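Local coordinates for capsule biosynthesis protein CapD small chain (Bacillus anthracis, PDB 3G9K) that cleaves the poly-gamma-D-glutamate capsule and, as a two-chain transpeptidase, joins it through an amide bond to meso-diaminopimelic acid of the peptidoglycan, at residues R81-L86 and A144-V149; I104-R108 and A164-R168. All coordinates share one frame. Residues are numbered along the deposited sequence.

Interaction 1 of 2, residues R81-L86 and A144-V149; sequences RIPQIL and AFFGGV. With GLU (glutamic acid), chain E.
This buried contact contributes Arg81 to the poly-gamma-D-glutamate site of the small chain, the Ntn-clan part of a gamma-glutamyltransferase that carries the nucleophile Thr1. The start of helix 82-94 faces the loop leading into strand 150-155. CA atoms come nearest at Ile85 and Phe146 (6.8 Å) and at Leu86 and Val149 (7.7 Å). Ala144 and Phe145 lie in a 3-10 segment that begins earlier, and Gly147 N bonds to Ala144 O at 3.1 Å. Phe145 (chi1 t) lays its ring flat against the Arg81 guanidinium: the planes meet at 10°, and Arg81 CZ is 3.8 Å from the ring centroid, a cation-pi stack. Phe145 O accepts from Arg81 NE (2.7 Å) and Arg81 NH2 (3.0 Å). Phe146 O lies 3.3 Å from Ile85 CD1. Gly147 has phi 103° and psi -153°, where a side chain would strike the preceding carbonyl and Ile85. Beyond Gly148, Val149 turns toward the helix, with CG2 3.7 Å from Ile85 CG2 and 3.9 Å from Leu86 CD2. Arg81 (chi1 m, chi2 t, chi3 m) also reaches the bound glutamic acid, whose O accepts from Arg81 NH2 at 3.3 Å and weakly from Arg81 NH1 at 3.4 Å.

Interaction 2 of 2, residues I104-R108 and A164-R168; sequences INEYR and AGDGR
Two stacked arginines and one aspartate form a salt-bridge network between the end of helix 100-105 and the loop after strand 160-164. CA atoms come closest at Ile104 and Asp166, 6.6 Å apart. Ile104 (chi1 m, chi2 t) points toward the loop and sets CD1 3.6 Å from Ala164 CB. Ile104 O accepts from Arg168 NH1 at 2.9 Å. After Asn105 the chain leaves helical angles at Glu106 (phi -62°, psi 145°), and Glu106 O takes a weak bond from Arg168 NH2 at 3.0 Å. Arg108 turns back with chi1 m and chi2 and chi3 t. Arg108 NH1 and NH2 meet Asp166 OD2 at 2.9 and 3.0 Å. The Arg108 guanidinium lies flat on that of Arg168, centres 3.6 Å apart and planes at 12°. Asp166 bridges the two charges and partly balances them: OD1 takes Arg168 NH1 at 2.8 Å and, in an Asx turn, Arg168 N at 3.1 Å. Glu119, a second acid, pairs with Arg168 NE. Arg168 directly precedes Arg169 of the poly-gamma-D-glutamate site, so the network lies beside it. Arg108 bonds to Phe146 O and rests on Ile85 and Ile89 of helix 82-94, while Ala164 pairs by backbone with Ala151 of strand 150-155.

The two contacts are neighbours, with centres 10 Å apart, and their segments alternate along the chain. Interaction 1 is buried near the centre of the chain. Interaction 2 is partly buried, with Asn105 and Tyr107 exposed. The loop 144-149 joins them: Phe146 O meets Arg108 NH1 at 2.8 Å, Val149 N meets Asp166 OD2 at 2.8 Å, both probable hydrogen bonds, and Val149 CG1 packs 3.5 Å from Ile104 CD1. Each pairs a helix end with a loop beside the same antiparallel sheet. In 81-86 with 144-149, Arg81 stacks on a ring and hydrogen-bonds the bound glutamic acid; in 104-108 with 164-168, a different arginine, Arg108, stacks on Arg168 within an ionic network, away from that ligand.

Interaction 1 of 2, residues R81-L86 and A144-V149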
loop_
_atom_site.group_PDB
_atom_site.type_symbol
_atom_site.label_atom_id
_atom_site.label_comp_id
_atom_site.label_asym_id
_atom_site.label_seq_id
_atom_site.Cartn_x
_atom_site.Cartn_y
_atom_site.Cartn_z
ATOM N N ARG B 81 -2.863 -11.363 -1.529
ATOM C CA ARG B 81 -4.293 -11.269 -1.855
ATOM C C ARG B 81 -4.643 -9.995 -2.630
ATOM O O ARG B 81 -5.734 -9.881 -3.191
ATOM C CB ARG B 81 -5.130 -11.363 -0.570
ATOM C CG ARG B 81 -4.975 -12.722 0.068
ATOM C CD ARG B 81 -5.478 -12.878 1.437
ATOM N NE ARG B 81 -5.125 -11.793 2.338
ATOM C CZ ARG B 81 -4.010 -11.695 3.054
ATOM N NH1 ARG B 81 -3.036 -12.572 2.938
ATOM N NH2 ARG B 81 -3.849 -10.661 3.860
ATOM N N ILE B 82 -3.694 -9.057 -2.706
ATOM C CA ILE B 82 -3.984 -7.716 -3.195
ATOM C C ILE B 82 -4.765 -7.698 -4.499
ATOM O O ILE B 82 -5.809 -7.045 -4.572
ATOM C CB ILE B 82 -2.710 -6.855 -3.286
ATOM C CG1 ILE B 82 -2.262 -6.428 -1.859
ATOM C CG2 ILE B 82 -2.978 -5.617 -4.179
ATOM C CD1 ILE B 82 -0.873 -5.765 -1.801
ATOM N N PRO B 83 -4.253 -8.366 -5.552
ATOM C CA PRO B 83 -5.016 -8.320 -6.804
ATOM C C PRO B 83 -6.323 -9.084 -6.772
ATOM O O PRO B 83 -7.226 -8.752 -7.514
ATOM C CB PRO B 83 -4.064 -8.894 -7.825
ATOM C CG PRO B 83 -3.154 -9.729 -7.070
ATOM C CD PRO B 83 -2.999 -9.112 -5.705
ATOM N N GLN B 84 -6.430 -10.070 -5.887
ATOM C CA GLN B 84 -7.731 -10.733 -5.624
ATOM C C GLN B 84 -8.729 -9.831 -4.938
ATOM O O GLN B 84 -9.910 -9.993 -5.096
ATOM C CB GLN B 84 -7.538 -11.988 -4.788
ATOM C CG GLN B 84 -6.801 -13.101 -5.560
ATOM C CD GLN B 84 -6.933 -14.416 -4.855
ATOM O OE1 GLN B 84 -5.971 -14.936 -4.288
ATOM N NE2 GLN B 84 -8.139 -14.923 -4.819
ATOM N N ILE B 85 -8.231 -8.906 -4.125
ATOM C CA ILE B 85 -9.062 -7.918 -3.497
ATOM C C ILE B 85 -9.525 -6.872 -4.497
ATOM O O ILE B 85 -10.732 -6.571 -4.570
ATOM C CB ILE B 85 -8.297 -7.277 -2.304
ATOM C CG1 ILE B 85 -8.120 -8.328 -1.186
ATOM C CG2 ILE B 85 -9.007 -6.022 -1.786
ATOM C CD1 ILE B 85 -6.965 -8.085 -0.252
ATOM N N LEU B 86 -8.583 -6.342 -5.297
ATOM C CA LEU B 86 -8.886 -5.238 -6.194
ATOM C C LEU B 86 -9.716 -5.604 -7.421
ATOM O O LEU B 86 -10.482 -4.771 -7.915
ATOM C CB LEU B 86 -7.599 -4.506 -6.611
ATOM C CG LEU B 86 -6.924 -3.691 -5.479
ATOM C CD1 LEU B 86 -5.531 -3.199 -5.868
ATOM C CD2 LEU B 86 -7.820 -2.505 -4.998
ATOM N N ALA B 144 -8.544 -7.112 8.638
ATOM C CA ALA B 144 -7.310 -6.734 7.930
ATOM C C ALA B 144 -6.846 -7.765 6.870
ATOM O O ALA B 144 -6.158 -7.405 5.900
ATOM C CB ALA B 144 -6.183 -6.432 8.937
ATOM N N PHE B 145 -7.263 -9.028 7.018
ATOM C CA PHE B 145 -6.911 -10.076 6.064
ATOM C C PHE B 145 -7.383 -9.745 4.655
ATOM O O PHE B 145 -6.742 -10.099 3.680
ATOM C CB PHE B 145 -7.542 -11.408 6.505
ATOM C CG PHE B 145 -7.188 -12.560 5.632
ATOM C CD1 PHE B 145 -6.001 -13.250 5.823
ATOM C CD2 PHE B 145 -8.017 -12.938 4.575
ATOM C CE1 PHE B 145 -5.664 -14.281 5.020
ATOM C CE2 PHE B 145 -7.673 -13.981 3.749
ATOM C CZ PHE B 145 -6.494 -14.662 3.974
ATOM N N PHE B 146 -8.539 -9.113 4.546
ATOM C CA PHE B 146 -9.129 -8.844 3.239
ATOM C C PHE B 146 -8.777 -7.456 2.718
ATOM O O PHE B 146 -9.385 -6.977 1.763
ATOM C CB PHE B 146 -10.633 -9.088 3.296
ATOM C CG PHE B 146 -10.978 -10.551 3.433
ATOM C CD1 PHE B 146 -10.966 -11.373 2.334
ATOM C CD2 PHE B 146 -11.257 -11.097 4.657
ATOM C CE1 PHE B 146 -11.257 -12.717 2.458
ATOM C CE2 PHE B 146 -11.569 -12.453 4.781
ATOM C CZ PHE B 146 -11.550 -13.247 3.685
ATOM N N GLY B 147 -7.811 -6.813 3.366
ATOM C CA GLY B 147 -7.164 -5.612 2.794
ATOM C C GLY B 147 -7.621 -4.298 3.378
ATOM O O GLY B 147 -8.074 -4.245 4.494
ATOM N N GLY B 148 -7.519 -3.241 2.579
ATOM C CA GLY B 148 -7.756 -1.860 3.037
ATOM C C GLY B 148 -7.702 -0.919 1.861
ATOM O O GLY B 148 -6.727 -0.123 1.728
ATOM N N VAL B 149 -8.717 -1.009 1.015
ATOM C CA VAL B 149 -8.730 -0.313 -0.286
ATOM C C VAL B 149 -8.965 1.183 -0.031
ATOM O O VAL B 149 -9.903 1.567 0.674
ATOM C CB VAL B 149 -9.808 -0.873 -1.240
ATOM C CG1 VAL B 149 -9.862 -0.057 -2.571
ATOM C CG2 VAL B 149 -9.599 -2.406 -1.513
HETATM N N GLU E . 0.597 -13.190 5.387
HETATM C CA GLU E . 1.412 -12.028 4.908
HETATM C C GLU E . 0.576 -10.776 4.600
HETATM O O GLU E . -0.661 -10.822 4.535
HETATM C CB GLU E . 2.248 -12.403 3.682
HETATM C CG GLU E . 1.491 -12.455 2.368
HETATM C CD GLU E . 2.444 -12.445 1.193
HETATM O OE1 GLU E . 3.217 -11.461 1.070
HETATM O OE2 GLU E . 2.431 -13.426 0.407
#

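Interaction 2 of 2, residues I104-R108 and A164-R168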
loop_
_atom_site.group_PDB
_atom_site.type_symbol
_atom_site.label_atom_id
_atom_site.label_comp_id
_atom_site.label_asym_id
_atom_site.label_seq_id
_atom_site.Cartn_x
_atom_site.Cartn_y
_atom_site.Cartn_z
ATOM N N ILE B 104 -16.556 -1.378 -2.056
ATOM C CA ILE B 104 -15.502 -1.581 -1.055
ATOM C C ILE B 104 -16.025 -2.159 0.264
ATOM O O ILE B 104 -15.348 -2.964 0.927
ATOM C CB ILE B 104 -14.718 -0.227 -0.858
ATOM C CG1 ILE B 104 -13.776 -0.055 -2.062
ATOM C CG2 ILE B 104 -13.937 -0.159 0.464
ATOM C CD1 ILE B 104 -12.999 1.313 -2.090
ATOM N N ASN B 105 -17.225 -1.735 0.656
ATOM C CA ASN B 105 -17.869 -2.218 1.888
ATOM C C ASN B 105 -18.333 -3.684 1.819
ATOM O O ASN B 105 -18.478 -4.328 2.849
ATOM C CB ASN B 105 -19.065 -1.304 2.261
ATOM C CG ASN B 105 -18.627 0.082 2.722
ATOM O OD1 ASN B 105 -19.470 0.988 2.900
ATOM N ND2 ASN B 105 -17.339 0.267 2.911
ATOM N N GLU B 106 -18.556 -4.181 0.611
ATOM C CA GLU B 106 -19.114 -5.513 0.380
ATOM C C GLU B 106 -18.132 -6.517 0.971
ATOM O O GLU B 106 -16.928 -6.327 0.867
ATOM C CB GLU B 106 -19.254 -5.786 -1.118
ATOM C CG GLU B 106 -20.163 -6.951 -1.472
ATOM C CD GLU B 106 -20.581 -7.030 -2.950
ATOM O OE1 GLU B 106 -20.115 -6.265 -3.812
ATOM O OE2 GLU B 106 -21.425 -7.909 -3.249
ATOM N N TYR B 107 -18.649 -7.614 1.522
ATOM C CA TYR B 107 -17.789 -8.676 2.046
ATOM C C TYR B 107 -16.989 -9.336 0.915
ATOM O O TYR B 107 -17.451 -9.442 -0.215
ATOM C CB TYR B 107 -18.648 -9.725 2.779
ATOM C CG TYR B 107 -19.329 -9.187 4.019
ATOM C CD1 TYR B 107 -18.578 -8.636 5.053
ATOM C CD2 TYR B 107 -20.722 -9.243 4.167
ATOM C CE1 TYR B 107 -19.171 -8.161 6.175
ATOM C CE2 TYR B 107 -21.325 -8.776 5.311
ATOM C CZ TYR B 107 -20.548 -8.229 6.308
ATOM O OH TYR B 107 -21.125 -7.746 7.474
ATOM N N ARG B 108 -15.794 -9.796 1.243
ATOM C CA ARG B 108 -14.854 -10.243 0.240
ATOM C C ARG B 108 -14.551 -11.738 0.348
ATOM O O ARG B 108 -14.877 -12.377 1.363
ATOM C CB ARG B 108 -13.565 -9.443 0.382
ATOM C CG ARG B 108 -13.743 -7.981 -0.006
ATOM C CD ARG B 108 -12.556 -7.133 0.351
ATOM N NE ARG B 108 -12.891 -5.733 0.113
ATOM C CZ ARG B 108 -12.205 -4.689 0.574
ATOM N NH1 ARG B 108 -11.056 -4.862 1.209
ATOM N NH2 ARG B 108 -12.679 -3.460 0.345
ATOM N N ALA B 164 -13.003 7.005 -1.492
ATOM C CA ALA B 164 -13.474 5.900 -0.690
ATOM C C ALA B 164 -12.360 5.457 0.219
ATOM O O ALA B 164 -11.191 5.567 -0.124
ATOM C CB ALA B 164 -13.929 4.754 -1.563
ATOM N N GLY B 165 -12.745 4.989 1.398
ATOM C CA GLY B 165 -11.798 4.452 2.363
ATOM C C GLY B 165 -12.340 3.120 2.874
ATOM O O GLY B 165 -13.546 2.892 2.886
ATOM N N ASP B 166 -11.467 2.263 3.353
ATOM C CA ASP B 166 -11.878 0.945 3.817
ATOM C C ASP B 166 -11.996 0.925 5.354
ATOM O O ASP B 166 -11.005 0.969 6.045
ATOM C CB ASP B 166 -10.842 -0.067 3.347
ATOM C CG ASP B 166 -11.374 -1.475 3.279
ATOM O OD1 ASP B 166 -12.185 -1.879 4.148
ATOM O OD2 ASP B 166 -10.919 -2.198 2.367
ATOM N N GLY B 167 -13.217 0.778 5.845
ATOM C CA GLY B 167 -13.473 0.618 7.292
ATOM C C GLY B 167 -12.721 -0.515 7.974
ATOM O O GLY B 167 -12.472 -0.474 9.178
ATOM N N ARG B 168 -12.300 -1.519 7.210
ATOM C CA ARG B 168 -11.457 -2.554 7.796
ATOM C C ARG B 168 -10.189 -2.023 8.451
ATOM O O ARG B 168 -9.686 -2.668 9.337
ATOM C CB ARG B 168 -11.095 -3.627 6.770
ATOM C CG ARG B 168 -12.303 -4.347 6.197
ATOM C CD ARG B 168 -11.936 -5.052 4.897
ATOM N NE ARG B 168 -13.069 -5.747 4.314
ATOM C CZ ARG B 168 -14.029 -5.139 3.610
ATOM N NH1 ARG B 168 -13.963 -3.833 3.380
ATOM N NH2 ARG B 168 -15.028 -5.830 3.102
#